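Local coordinates for protein listeriolysin O (PDB 4CDB) that perforates cholesterol-containing host membranes by binding to them, changing shape and inserting as an oligomeric pore complex, at residues G42-N47 / N365-E370; Y60-K65 / K374-G379; N36-H41 / E98-Q103; T270-T275 / T297-N302. All blocks are in the same frame, centred on the assembly; numbering follows the deposited sequence.

Overall arrangement
Three of the four contacts reach one mixed sheet. Contacts 1 and 2 both use the long strand 362-385, their centres about 25 Å apart, and contact 3 reaches its short parallel neighbour 39-41; Y40 and H41 of contact 3 meet N365 of contact 1. Contacts 2 and 3 lie on opposite sides of the chain's centre, their centres about 41 Å apart. Along the chain the segments of these three alternate: contacts 1 and 2 join residues just over 300 positions apart, contact 3 residues 57 apart. Contact 4, nested in the loops closed by contacts 1 and 2, belongs to the helical, pre-insertion form of a membrane-spanning segment; its H273 packs on A375 of contact 2.

Contact 1. Residues G42-N47 / N365-E370; sequences GDAVTN and NSEYIE. With NA (sodium ion), chain K; NA (sodium ion), chain R.
G42 and D43 run beside N365-E367 and exchange two backbone hydrogen bonds with that strand, G42 N to N365 O (2.7 Å) and E367 N to D43 O (3.1 Å). Beyond D43 the side chain of E367 takes over from the backbone. Its CG lies beside its own backbone N, anti to the carbonyl carbon (chi1 -62°), and the extended chain carries OE1 to V45 N at 2.9 Å, where the N-H meets the carboxylate nearly along the C-O bond. E367 CB packs against V45, whose CG2 is 3.7 Å away and also rests on the peptide leading into Y368. The other branch, V45 CG1, crosses I369 CG1 at 3.9 Å. G42 CA fits against S366 CB, a close approach made by a residue without a side chain.

One water ties the two segments further, donating to D43 OD2 and to E367 O. The same D43 OD2 binds a sodium ion at 2.7 Å, a site shared with S177. Y368 turns away from the loop, and its OH binds a second sodium ion at 2.8 Å, together with E171 and Q178. S177 also hydrogen-bonds D43 N and S366 OG, so one serine touches both segments as well as the first ion. The carboxylate of E367 has K67 as a long, weak ionic partner.

Strand 39-41 pairs in parallel with strand 362-385, and G42 and D43 prolong that pairing irregularly, before V45 is held by the E367 side chain; strand 59-74 pairs with 362-385 through I70, K68 and K66.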
loop_
_atom_site.group_PDB
_atom_site.type_symbol
_atom_site.label_atom_id
_atom_site.label_comp_id
_atom_site.label_asym_id
_atom_site.label_seq_id
_atom_site.Cartn_x
_atom_site.Cartn_y
_atom_site.Cartn_z
ATOM N N GLY A 42 -7.444 -7.559 -13.384
ATOM C CA GLY A 42 -6.161 -6.888 -13.491
ATOM C C GLY A 42 -5.229 -7.494 -14.523
ATOM O O GLY A 42 -5.663 -8.236 -15.406
ATOM N N ASP A 43 -3.942 -7.173 -14.412
ATOM C CA ASP A 43 -2.944 -7.676 -15.346
ATOM C C ASP A 43 -2.800 -9.188 -15.260
ATOM O O ASP A 43 -3.045 -9.789 -14.213
ATOM C CB ASP A 43 -1.578 -7.037 -15.086
ATOM C CG ASP A 43 -1.556 -5.555 -15.389
ATOM O OD1 ASP A 43 -2.459 -5.078 -16.108
ATOM O OD2 ASP A 43 -0.629 -4.867 -14.910
ATOM N N ALA A 44 -2.401 -9.793 -16.372
ATOM C CA ALA A 44 -2.027 -11.200 -16.392
ATOM C C ALA A 44 -0.520 -11.292 -16.602
ATOM O O ALA A 44 -0.008 -10.837 -17.626
ATOM C CB ALA A 44 -2.761 -11.926 -17.505
ATOM N N VAL A 45 0.196 -11.864 -15.638
ATOM C CA VAL A 45 1.643 -12.019 -15.773
ATOM C C VAL A 45 1.974 -13.242 -16.617
ATOM O O VAL A 45 1.780 -14.377 -16.183
ATOM C CB VAL A 45 2.339 -12.143 -14.406
ATOM C CG1 VAL A 45 3.824 -12.437 -14.593
ATOM C CG2 VAL A 45 2.141 -10.874 -13.599
ATOM N N THR A 46 2.474 -13.004 -17.826
ATOM C CA THR A 46 2.786 -14.082 -18.760
ATOM C C THR A 46 4.070 -14.818 -18.382
ATOM O O THR A 46 4.165 -16.035 -18.536
ATOM C CB THR A 46 2.928 -13.557 -20.202
ATOM O OG1 THR A 46 3.984 -12.589 -20.257
ATOM C CG2 THR A 46 1.631 -12.914 -20.674
ATOM N N ASN A 47 5.056 -14.073 -17.893
ATOM C CA ASN A 47 6.348 -14.655 -17.548
ATOM C C ASN A 47 7.093 -13.818 -16.515
ATOM O O ASN A 47 6.801 -12.636 -16.340
ATOM C CB ASN A 47 7.206 -14.817 -18.805
ATOM C CG ASN A 47 7.713 -13.492 -19.341
ATOM O OD1 ASN A 47 8.855 -13.104 -19.091
ATOM N ND2 ASN A 47 6.864 -12.787 -20.079
ATOM N N ASN A 365 -9.258 -9.090 -8.983
ATOM C CA ASN A 365 -8.159 -10.037 -9.123
ATOM C C ASN A 365 -7.086 -9.478 -10.053
ATOM O O ASN A 365 -7.389 -8.958 -11.128
ATOM C CB ASN A 365 -8.654 -11.400 -9.614
ATOM C CG ASN A 365 -8.951 -11.417 -11.098
ATOM O OD1 ASN A 365 -8.266 -12.088 -11.870
ATOM N ND2 ASN A 365 -9.975 -10.677 -11.506
ATOM N N SER A 366 -5.832 -9.572 -9.627
ATOM C CA SER A 366 -4.727 -9.027 -10.404
ATOM C C SER A 366 -3.433 -9.777 -10.132
ATOM O O SER A 366 -3.137 -10.128 -8.989
ATOM C CB SER A 366 -4.539 -7.540 -10.095
ATOM O OG SER A 366 -3.423 -7.013 -10.792
ATOM N N GLU A 367 -2.667 -10.021 -11.189
ATOM C CA GLU A 367 -1.350 -10.620 -11.050
ATOM C C GLU A 367 -0.295 -9.545 -11.253
ATOM O O GLU A 367 -0.480 -8.629 -12.055
ATOM C CB GLU A 367 -1.155 -11.744 -12.068
ATOM C CG GLU A 367 -2.118 -12.906 -11.910
ATOM C CD GLU A 367 -1.930 -13.964 -12.979
ATOM O OE1 GLU A 367 -1.155 -13.721 -13.928
ATOM O OE2 GLU A 367 -2.555 -15.039 -12.869
ATOM N N TYR A 368 0.809 -9.656 -10.522
ATOM C CA TYR A 368 1.888 -8.684 -10.630
ATOM C C TYR A 368 3.250 -9.301 -10.323
ATOM O O TYR A 368 3.343 -10.357 -9.696
ATOM C CB TYR A 368 1.626 -7.481 -9.718
ATOM C CG TYR A 368 1.625 -7.794 -8.237
ATOM C CD1 TYR A 368 0.474 -8.242 -7.601
ATOM C CD2 TYR A 368 2.774 -7.628 -7.474
ATOM C CE1 TYR A 368 0.471 -8.524 -6.244
ATOM C CE2 TYR A 368 2.781 -7.907 -6.122
ATOM C CZ TYR A 368 1.627 -8.354 -5.511
ATOM O OH TYR A 368 1.638 -8.632 -4.164
ATOM N N ILE A 369 4.305 -8.634 -10.779
ATOM C CA ILE A 369 5.661 -9.085 -10.511
ATOM C C ILE A 369 6.236 -8.340 -9.316
ATOM O O ILE A 369 6.400 -7.119 -9.351
ATOM C CB ILE A 369 6.576 -8.876 -11.729
ATOM C CG1 ILE A 369 6.086 -9.712 -12.913
ATOM C CG2 ILE A 369 8.012 -9.229 -11.383
ATOM C CD1 ILE A 369 6.887 -9.511 -14.184
ATOM N N GLU A 370 6.529 -9.076 -8.250
ATOM C CA GLU A 370 7.157 -8.486 -7.076
ATOM C C GLU A 370 8.673 -8.503 -7.244
ATOM O O GLU A 370 9.278 -9.567 -7.385
ATOM C CB GLU A 370 6.767 -9.253 -5.814
ATOM C CG GLU A 370 7.373 -8.691 -4.539
ATOM C CD GLU A 370 7.159 -9.594 -3.340
ATOM O OE1 GLU A 370 7.619 -10.755 -3.379
ATOM O OE2 GLU A 370 6.539 -9.139 -2.357
HETATM NA NA NA K . -0.039 -6.840 -2.834
HETATM NA NA NA R . -0.292 -2.317 -14.107
HETATM O O HOH W 1 0.738 -6.167 -12.646
#

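Contact 2. Residues Y60-K65 / K374-G379; sequences YIVVEK and KAYTDG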
loop_
_atom_site.group_PDB
_atom_site.type_symbol
_atom_site.label_atom_id
_atom_site.label_comp_id
_atom_site.label_asym_id
_atom_site.label_seq_id
_atom_site.Cartn_x
_atom_site.Cartn_y
_atom_site.Cartn_z
ATOM N N TYR A 60 27.526 -4.961 -5.038
ATOM C CA TYR A 60 27.032 -5.953 -5.986
ATOM C C TYR A 60 25.538 -6.125 -5.754
ATOM O O TYR A 60 25.106 -6.391 -4.628
ATOM C CB TYR A 60 27.745 -7.291 -5.800
ATOM C CG TYR A 60 27.452 -8.289 -6.898
ATOM C CD1 TYR A 60 28.175 -8.275 -8.082
ATOM C CD2 TYR A 60 26.452 -9.244 -6.752
ATOM C CE1 TYR A 60 27.914 -9.181 -9.091
ATOM C CE2 TYR A 60 26.184 -10.156 -7.756
ATOM C CZ TYR A 60 26.919 -10.120 -8.923
ATOM O OH TYR A 60 26.657 -11.026 -9.927
ATOM N N ILE A 61 24.750 -5.969 -6.814
ATOM C CA ILE A 61 23.296 -5.977 -6.690
ATOM C C ILE A 61 22.668 -7.255 -7.244
ATOM O O ILE A 61 22.901 -7.627 -8.397
ATOM C CB ILE A 61 22.658 -4.764 -7.404
ATOM C CG1 ILE A 61 23.300 -3.460 -6.927
ATOM C CG2 ILE A 61 21.152 -4.740 -7.171
ATOM C CD1 ILE A 61 23.079 -3.169 -5.457
ATOM N N VAL A 62 21.870 -7.920 -6.413
ATOM C CA VAL A 62 21.115 -9.087 -6.847
ATOM C C VAL A 62 19.625 -8.740 -6.936
ATOM O O VAL A 62 19.025 -8.297 -5.958
ATOM C CB VAL A 62 21.318 -10.284 -5.888
ATOM C CG1 VAL A 62 20.493 -11.468 -6.350
ATOM C CG2 VAL A 62 22.796 -10.664 -5.802
ATOM N N VAL A 63 19.034 -8.930 -8.113
ATOM C CA VAL A 63 17.626 -8.598 -8.313
ATOM C C VAL A 63 16.786 -9.846 -8.572
ATOM O O VAL A 63 17.024 -10.572 -9.539
ATOM C CB VAL A 63 17.436 -7.610 -9.487
ATOM C CG1 VAL A 63 15.956 -7.317 -9.703
ATOM C CG2 VAL A 63 18.212 -6.324 -9.234
ATOM N N GLU A 64 15.812 -10.088 -7.699
ATOM C CA GLU A 64 14.903 -11.222 -7.841
ATOM C C GLU A 64 13.476 -10.775 -8.156
ATOM O O GLU A 64 13.036 -9.710 -7.717
ATOM C CB GLU A 64 14.915 -12.088 -6.578
ATOM C CG GLU A 64 16.106 -13.028 -6.468
ATOM C CD GLU A 64 16.032 -13.922 -5.244
ATOM O OE1 GLU A 64 15.407 -13.510 -4.245
ATOM O OE2 GLU A 64 16.601 -15.034 -5.281
ATOM N N LYS A 65 12.762 -11.596 -8.921
ATOM C CA LYS A 65 11.376 -11.311 -9.275
ATOM C C LYS A 65 10.493 -12.530 -9.025
ATOM O O LYS A 65 10.894 -13.663 -9.302
ATOM C CB LYS A 65 11.274 -10.871 -10.739
ATOM C CG LYS A 65 12.000 -9.575 -11.056
ATOM C CD LYS A 65 11.835 -9.191 -12.517
ATOM C CE LYS A 65 12.577 -7.904 -12.841
ATOM N NZ LYS A 65 12.095 -6.759 -12.020
ATOM N N LYS A 374 18.902 -7.021 -3.319
ATOM C CA LYS A 374 19.852 -7.273 -2.246
ATOM C C LYS A 374 21.177 -6.617 -2.612
ATOM O O LYS A 374 21.695 -6.823 -3.712
ATOM C CB LYS A 374 20.044 -8.778 -2.056
ATOM C CG LYS A 374 19.932 -9.270 -0.619
ATOM C CD LYS A 374 21.131 -8.860 0.219
ATOM C CE LYS A 374 21.294 -9.774 1.427
ATOM N NZ LYS A 374 20.070 -9.822 2.273
ATOM N N ALA A 375 21.718 -5.820 -1.696
ATOM C CA ALA A 375 22.961 -5.101 -1.952
ATOM C C ALA A 375 24.115 -5.666 -1.128
ATOM O O ALA A 375 24.024 -5.774 0.096
ATOM C CB ALA A 375 22.783 -3.615 -1.671
ATOM N N TYR A 376 25.201 -6.027 -1.804
ATOM C CA TYR A 376 26.384 -6.547 -1.126
ATOM C C TYR A 376 27.562 -5.591 -1.292
ATOM O O TYR A 376 28.037 -5.369 -2.406
ATOM C CB TYR A 376 26.742 -7.934 -1.662
ATOM C CG TYR A 376 25.681 -8.984 -1.415
ATOM C CD1 TYR A 376 24.641 -9.174 -2.318
ATOM C CD2 TYR A 376 25.721 -9.789 -0.284
ATOM C CE1 TYR A 376 23.670 -10.133 -2.098
ATOM C CE2 TYR A 376 24.754 -10.751 -0.057
ATOM C CZ TYR A 376 23.730 -10.917 -0.967
ATOM O OH TYR A 376 22.763 -11.871 -0.749
ATOM N N THR A 377 28.030 -5.029 -0.181
ATOM C CA THR A 377 29.115 -4.053 -0.213
ATOM C C THR A 377 30.472 -4.729 -0.415
ATOM O O THR A 377 30.719 -5.812 0.116
ATOM C CB THR A 377 29.157 -3.213 1.081
ATOM O OG1 THR A 377 27.832 -2.784 1.418
ATOM C CG2 THR A 377 30.053 -1.994 0.906
ATOM N N ASP A 378 31.344 -4.084 -1.188
ATOM C CA ASP A 378 32.701 -4.580 -1.406
ATOM C C ASP A 378 33.486 -4.570 -0.101
ATOM O O ASP A 378 33.074 -3.942 0.874
ATOM C CB ASP A 378 33.431 -3.731 -2.449
ATOM C CG ASP A 378 32.851 -3.886 -3.840
ATOM O OD1 ASP A 378 32.157 -4.895 -4.085
ATOM O OD2 ASP A 378 33.096 -3.005 -4.689
ATOM N N GLY A 379 34.620 -5.263 -0.089
ATOM C CA GLY A 379 35.453 -5.339 1.098
ATOM C C GLY A 379 36.925 -5.535 0.789
ATOM O O GLY A 379 37.293 -5.917 -0.323
#
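Y60 and V62 pair with Y376 and K374 through four backbone hydrogen bonds, the regular pattern of antiparallel strands. Y60 N gives to Y376 O at 2.7 Å and Y376 N returns to Y60 O at 2.8 Å; V62 N and K374 O are joined at 2.9 Å by an almost straight bond (174° at the hydrogen), and the return bond from K374 N to V62 O is more bent, at 130°. Between these two hydrogen-bonded pairs sits the non-hydrogen-bonded pair I61 and A375, where I61 CA lies 3.5 Å from K374 O in a CA-H...O contact.

Apolar contacts form on both faces of the sheet. On the face of Y60, V62, K374 and Y376, the Y376 ring runs back along its own strand toward K374, its CD1-CE1 side turned to the first strand; its CG is beside the backbone N, anti to the carbonyl carbon (chi1 -63°). V62 CG2 approaches Y376 CE1 obliquely at 3.8 Å, and Y60 O lies at the ring edge, near its plane. The Y60 ring itself leads away toward N401 and Y402. On the opposite face I61 CD1 bends over to A375 CB, 3.8 Å away.

The pairing joins two long strands of the mixed sheet, 59-74 and 362-385. Strand 52-56 lies along the other side of 59-74, with Y54 bonded to I61 and packed on V63. Y60 and V62 face strand 391-402, while D378, two residues beyond Y376, forms a salt bridge with K55.

Contact 3. Residues N36-H41 / E98-Q103; sequences NVLVYH and ELVENQ
L38 and V100 mark the closest backbone approach, 6.4 Å between their CA atoms, and no hydrogen bond joins the two segments, which meet through apolar side chains and the V39 backbone. V100, at the end of its helix, spreads its two methyls over the opposing chain. CG1, anti to the backbone N (chi1 179°), lies 3.8 Å from V39 O and 4.0 Å from Y40 CB. CG2 rests near the V39 backbone and 4.0 Å from L38 CB, the L38 and V100 side chains running past each other in opposite directions. One residue earlier, L99 offers CD2 to L38 CD1 at 3.7 Å; these two leucines cross at a slant, with L38 CD2 a little farther from the same methyl. L38 thus meets two successive helix residues: CD1 and CD2 meet L99 CD2, while CB and CD2 meet V100 CG2.

Y40 takes part through CB; its hydroxyl is hydrogen-bonded to S177. Immediately after V100 the helix closes in a Schellman motif, with Q103 N bonded to E98 O at 3.0 Å, a weak N102 N to L99 O bond, and positive phi at N102. The OD1 of N102 accepts from A186 N, and V100 O from T185 OG1.

The contact sets the end of helix 97-100 against segment 36-41, which is bonded through L38 and Y40 to K363 and N365 of strand 362-385.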
loop_
_atom_site.group_PDB
_atom_site.type_symbol
_atom_site.label_atom_id
_atom_site.label_comp_id
_atom_site.label_asym_id
_atom_site.label_seq_id
_atom_site.Cartn_x
_atom_site.Cartn_y
_atom_site.Cartn_z
ATOM N N ASN A 36 -20.965 -11.654 -9.305
ATOM C CA ASN A 36 -20.146 -11.557 -10.511
ATOM C C ASN A 36 -20.473 -10.362 -11.410
ATOM O O ASN A 36 -19.972 -10.268 -12.531
ATOM C CB ASN A 36 -20.234 -12.858 -11.314
ATOM C CG ASN A 36 -19.714 -14.056 -10.543
ATOM O OD1 ASN A 36 -18.766 -13.945 -9.765
ATOM N ND2 ASN A 36 -20.333 -15.212 -10.756
ATOM N N VAL A 37 -21.307 -9.453 -10.917
ATOM C CA VAL A 37 -21.693 -8.272 -11.685
ATOM C C VAL A 37 -20.600 -7.198 -11.703
ATOM O O VAL A 37 -20.306 -6.616 -12.749
ATOM C CB VAL A 37 -23.024 -7.678 -11.166
ATOM C CG1 VAL A 37 -23.189 -6.236 -11.610
ATOM C CG2 VAL A 37 -24.193 -8.521 -11.645
ATOM N N LEU A 38 -19.992 -6.949 -10.548
ATOM C CA LEU A 38 -18.954 -5.928 -10.440
ATOM C C LEU A 38 -17.579 -6.567 -10.275
ATOM O O LEU A 38 -17.247 -7.084 -9.206
ATOM C CB LEU A 38 -19.244 -4.994 -9.264
ATOM C CG LEU A 38 -20.583 -4.255 -9.300
ATOM C CD1 LEU A 38 -20.809 -3.503 -8.002
ATOM C CD2 LEU A 38 -20.627 -3.302 -10.479
ATOM N N VAL A 39 -16.782 -6.526 -11.338
ATOM C CA VAL A 39 -15.466 -7.155 -11.329
ATOM C C VAL A 39 -14.371 -6.265 -11.913
ATOM O O VAL A 39 -14.604 -5.499 -12.850
ATOM C CB VAL A 39 -15.476 -8.487 -12.111
ATOM C CG1 VAL A 39 -16.254 -9.548 -11.353
ATOM C CG2 VAL A 39 -16.064 -8.283 -13.496
ATOM N N TYR A 40 -13.174 -6.370 -11.343
ATOM C CA TYR A 40 -11.985 -5.775 -11.938
ATOM C C TYR A 40 -10.960 -6.856 -12.266
ATOM O O TYR A 40 -10.384 -7.471 -11.368
ATOM C CB TYR A 40 -11.356 -4.724 -11.021
ATOM C CG TYR A 40 -9.981 -4.298 -11.485
ATOM C CD1 TYR A 40 -9.822 -3.514 -12.622
ATOM C CD2 TYR A 40 -8.839 -4.691 -10.797
ATOM C CE1 TYR A 40 -8.566 -3.129 -13.057
ATOM C CE2 TYR A 40 -7.580 -4.310 -11.224
ATOM C CZ TYR A 40 -7.450 -3.530 -12.354
ATOM O OH TYR A 40 -6.197 -3.148 -12.781
ATOM N N HIS A 41 -10.739 -7.086 -13.554
ATOM C CA HIS A 41 -9.742 -8.055 -13.987
ATOM C C HIS A 41 -8.416 -7.354 -14.266
ATOM O O HIS A 41 -8.279 -6.641 -15.260
ATOM C CB HIS A 41 -10.230 -8.810 -15.225
ATOM C CG HIS A 41 -11.482 -9.597 -14.997
ATOM N ND1 HIS A 41 -11.554 -10.634 -14.091
ATOM C CD2 HIS A 41 -12.710 -9.503 -15.559
ATOM C CE1 HIS A 41 -12.773 -11.141 -14.103
ATOM N NE2 HIS A 41 -13.495 -10.474 -14.986
ATOM N N GLU A 98 -18.654 0.913 -14.993
ATOM C CA GLU A 98 -18.459 2.327 -14.677
ATOM C C GLU A 98 -18.481 2.576 -13.173
ATOM O O GLU A 98 -17.855 3.513 -12.685
ATOM C CB GLU A 98 -19.508 3.194 -15.377
ATOM C CG GLU A 98 -19.368 3.242 -16.891
ATOM C CD GLU A 98 -18.094 3.934 -17.341
ATOM O OE1 GLU A 98 -17.034 3.275 -17.371
ATOM O OE2 GLU A 98 -18.155 5.138 -17.667
ATOM N N LEU A 99 -19.209 1.736 -12.444
ATOM C CA LEU A 99 -19.195 1.788 -10.987
ATOM C C LEU A 99 -17.851 1.290 -10.468
ATOM O O LEU A 99 -17.328 1.798 -9.474
ATOM C CB LEU A 99 -20.332 0.948 -10.399
ATOM C CG LEU A 99 -20.414 0.878 -8.872
ATOM C CD1 LEU A 99 -20.468 2.272 -8.281
ATOM C CD2 LEU A 99 -21.626 0.076 -8.438
ATOM N N VAL A 100 -17.299 0.290 -11.147
ATOM C CA VAL A 100 -15.983 -0.235 -10.804
ATOM C C VAL A 100 -14.910 0.811 -11.104
ATOM O O VAL A 100 -13.930 0.942 -10.372
ATOM C CB VAL A 100 -15.682 -1.542 -11.569
ATOM C CG1 VAL A 100 -14.294 -2.060 -11.231
ATOM C CG2 VAL A 100 -16.729 -2.591 -11.243
ATOM N N GLU A 101 -15.119 1.572 -12.175
ATOM C CA GLU A 101 -14.202 2.643 -12.551
ATOM C C GLU A 101 -14.343 3.873 -11.653
ATOM O O GLU A 101 -13.721 4.905 -11.913
ATOM C CB GLU A 101 -14.417 3.054 -14.008
ATOM C CG GLU A 101 -13.311 2.623 -14.958
ATOM C CD GLU A 101 -13.616 1.315 -15.660
ATOM O OE1 GLU A 101 -13.481 0.249 -15.025
ATOM O OE2 GLU A 101 -13.991 1.357 -16.850
ATOM N N ASN A 102 -15.166 3.761 -10.613
ATOM C CA ASN A 102 -15.410 4.859 -9.677
ATOM C C ASN A 102 -15.952 6.119 -10.348
ATOM O O ASN A 102 -15.651 7.236 -9.931
ATOM C CB ASN A 102 -14.158 5.188 -8.859
ATOM C CG ASN A 102 -13.758 4.061 -7.928
ATOM O OD1 ASN A 102 -12.574 3.794 -7.731
ATOM N ND2 ASN A 102 -14.749 3.386 -7.358
ATOM N N GLN A 103 -16.740 5.925 -11.399
ATOM C CA GLN A 103 -17.485 7.011 -12.025
ATOM C C GLN A 103 -18.819 6.480 -12.547
ATOM O O GLN A 103 -19.071 6.476 -13.751
ATOM C CB GLN A 103 -16.665 7.681 -13.135
ATOM C CG GLN A 103 -15.979 6.721 -14.101
ATOM C CD GLN A 103 -15.242 7.442 -15.217
ATOM O OE1 GLN A 103 -14.651 8.501 -15.004
ATOM N NE2 GLN A 103 -15.279 6.872 -16.416
#

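Contact 4. Residues T270-T275 / T297-N302; sequences TNSHST and TNIIKN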
loop_
_atom_site.group_PDB
_atom_site.type_symbol
_atom_site.label_atom_id
_atom_site.label_comp_id
_atom_site.label_asym_id
_atom_site.label_seq_id
_atom_site.Cartn_x
_atom_site.Cartn_y
_atom_site.Cartn_z
ATOM N N THR A 270 12.127 5.078 -0.697
ATOM C CA THR A 270 13.525 5.065 -0.284
ATOM C C THR A 270 14.390 4.340 -1.310
ATOM O O THR A 270 13.895 3.519 -2.082
ATOM C CB THR A 270 13.707 4.386 1.086
ATOM O OG1 THR A 270 15.075 4.494 1.496
ATOM C CG2 THR A 270 13.318 2.915 1.010
ATOM N N ASN A 271 15.684 4.647 -1.310
ATOM C CA ASN A 271 16.626 3.993 -2.212
ATOM C C ASN A 271 17.270 2.770 -1.566
ATOM O O ASN A 271 18.068 2.070 -2.190
ATOM C CB ASN A 271 17.705 4.976 -2.668
ATOM C CG ASN A 271 18.346 5.717 -1.509
ATOM O OD1 ASN A 271 18.183 5.342 -0.347
ATOM N ND2 ASN A 271 19.083 6.776 -1.821
ATOM N N SER A 272 16.914 2.524 -0.310
ATOM C CA SER A 272 17.450 1.397 0.439
ATOM C C SER A 272 17.068 0.050 -0.169
ATOM O O SER A 272 15.955 -0.131 -0.664
ATOM C CB SER A 272 16.978 1.458 1.892
ATOM O OG SER A 272 17.313 0.266 2.580
ATOM N N HIS A 273 18.001 -0.895 -0.125
ATOM C CA HIS A 273 17.756 -2.234 -0.640
ATOM C C HIS A 273 17.438 -3.192 0.502
ATOM O O HIS A 273 17.307 -4.396 0.292
ATOM C CB HIS A 273 18.971 -2.740 -1.421
ATOM C CG HIS A 273 19.373 -1.854 -2.557
ATOM N ND1 HIS A 273 18.997 -2.095 -3.859
ATOM C CD2 HIS A 273 20.128 -0.727 -2.587
ATOM C CE1 HIS A 273 19.498 -1.155 -4.644
ATOM N NE2 HIS A 273 20.188 -0.315 -3.893
ATOM N N SER A 274 17.313 -2.648 1.709
ATOM C CA SER A 274 17.078 -3.459 2.899
ATOM C C SER A 274 15.751 -4.216 2.863
ATOM O O SER A 274 14.808 -3.813 2.179
ATOM C CB SER A 274 17.146 -2.593 4.157
ATOM O OG SER A 274 16.841 -3.354 5.312
ATOM N N THR A 275 15.687 -5.315 3.607
ATOM C CA THR A 275 14.481 -6.132 3.679
ATOM C C THR A 275 13.609 -5.714 4.862
ATOM O O THR A 275 12.596 -6.350 5.155
ATOM C CB THR A 275 14.833 -7.626 3.807
ATOM O OG1 THR A 275 13.636 -8.410 3.756
ATOM C CG2 THR A 275 15.556 -7.889 5.120
ATOM N N THR A 297 16.261 3.003 11.904
ATOM C CA THR A 297 16.515 4.431 12.061
ATOM C C THR A 297 17.231 4.996 10.835
ATOM O O THR A 297 17.000 6.140 10.442
ATOM C CB THR A 297 17.349 4.716 13.330
ATOM O OG1 THR A 297 16.739 4.075 14.459
ATOM C CG2 THR A 297 17.442 6.210 13.593
ATOM N N ASN A 298 18.092 4.185 10.229
ATOM C CA ASN A 298 18.838 4.607 9.047
ATOM C C ASN A 298 17.953 4.675 7.807
ATOM O O ASN A 298 18.056 5.610 7.014
ATOM C CB ASN A 298 20.028 3.678 8.795
ATOM C CG ASN A 298 21.137 4.351 8.009
ATOM O OD1 ASN A 298 21.129 4.355 6.778
ATOM N ND2 ASN A 298 22.102 4.924 8.720
ATOM N N ILE A 299 17.087 3.679 7.644
ATOM C CA ILE A 299 16.147 3.658 6.529
ATOM C C ILE A 299 15.250 4.893 6.569
ATOM O O ILE A 299 15.079 5.578 5.560
ATOM C CB ILE A 299 15.284 2.377 6.536
ATOM C CG1 ILE A 299 16.159 1.145 6.306
ATOM C CG2 ILE A 299 14.192 2.455 5.477
ATOM C CD1 ILE A 299 15.383 -0.156 6.248
ATOM N N ILE A 300 14.701 5.179 7.747
ATOM C CA ILE A 300 13.826 6.332 7.949
ATOM C C ILE A 300 14.532 7.651 7.641
ATOM O O ILE A 300 13.955 8.537 7.009
ATOM C CB ILE A 300 13.250 6.354 9.385
ATOM C CG1 ILE A 300 12.318 5.160 9.589
ATOM C CG2 ILE A 300 12.506 7.655 9.661
ATOM C CD1 ILE A 300 11.658 5.116 10.945
ATOM N N LYS A 301 15.782 7.765 8.078
ATOM C CA LYS A 301 16.595 8.950 7.812
ATOM C C LYS A 301 16.757 9.197 6.312
ATOM O O LYS A 301 16.807 10.342 5.862
ATOM C CB LYS A 301 17.970 8.806 8.470
ATOM C CG LYS A 301 18.913 9.974 8.222
ATOM C CD LYS A 301 18.379 11.258 8.838
ATOM C CE LYS A 301 19.270 12.446 8.509
ATOM N NZ LYS A 301 19.275 12.752 7.051
ATOM N N ASN A 302 16.830 8.113 5.545
ATOM C CA ASN A 302 17.023 8.205 4.103
ATOM C C ASN A 302 15.751 7.884 3.316
ATOM O O ASN A 302 15.811 7.452 2.165
ATOM C CB ASN A 302 18.171 7.292 3.661
ATOM C CG ASN A 302 19.420 7.474 4.508
ATOM O OD1 ASN A 302 20.239 8.357 4.250
ATOM N ND2 ASN A 302 19.572 6.634 5.526
#
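T270 OG1 works in two directions at once, donating to N302 O across the contact while accepting from S272 N within its own loop. The first bond is 3.1 Å long and reaches the carbonyl from well above its plane, 54° out of it. The second, 3.2 Å and nearly straight at 168°, closes an ST turn. With OG1 anti to its own backbone N (chi1 -175°), T270 presents the hydroxyl to both partners. A second ST turn follows directly: S274 N donates to S272 OG at 3.0 Å, so the chain from T270 to S274 is folded by two successive hydroxyls.

S272 OG and the S274 side chain form the surface on which I299 lies. S274 OG is 3.6 Å from I299 CD1, with S274 CB almost as close, and S272 OG stands 4.0 Å from I299 CG1. I299 reaches the loop through its longer branch, CG1 and CD1. Beyond it, I299 also packs on V277 and A280 of helix 277-286, and S274 OG has K276 N as its hydrogen-bonding partner.

Residues 274-283 and 291-303 are assigned to beta-stranded membrane-spanning segments of the pore, T270-H273 preceding the first of them, yet here they are loop and helix. This is the soluble conformation of the cholesterol-dependent cytolysin fold, in which such segments are folded as helices before insertion. I299 O accepts from S303 OG at the start of the following strand, 303-310. On the loop side, Q207 NE2 donates to the carbonyls of both S272 and S274, and H273 ND1 is hydrogen-bonded to S373 OG.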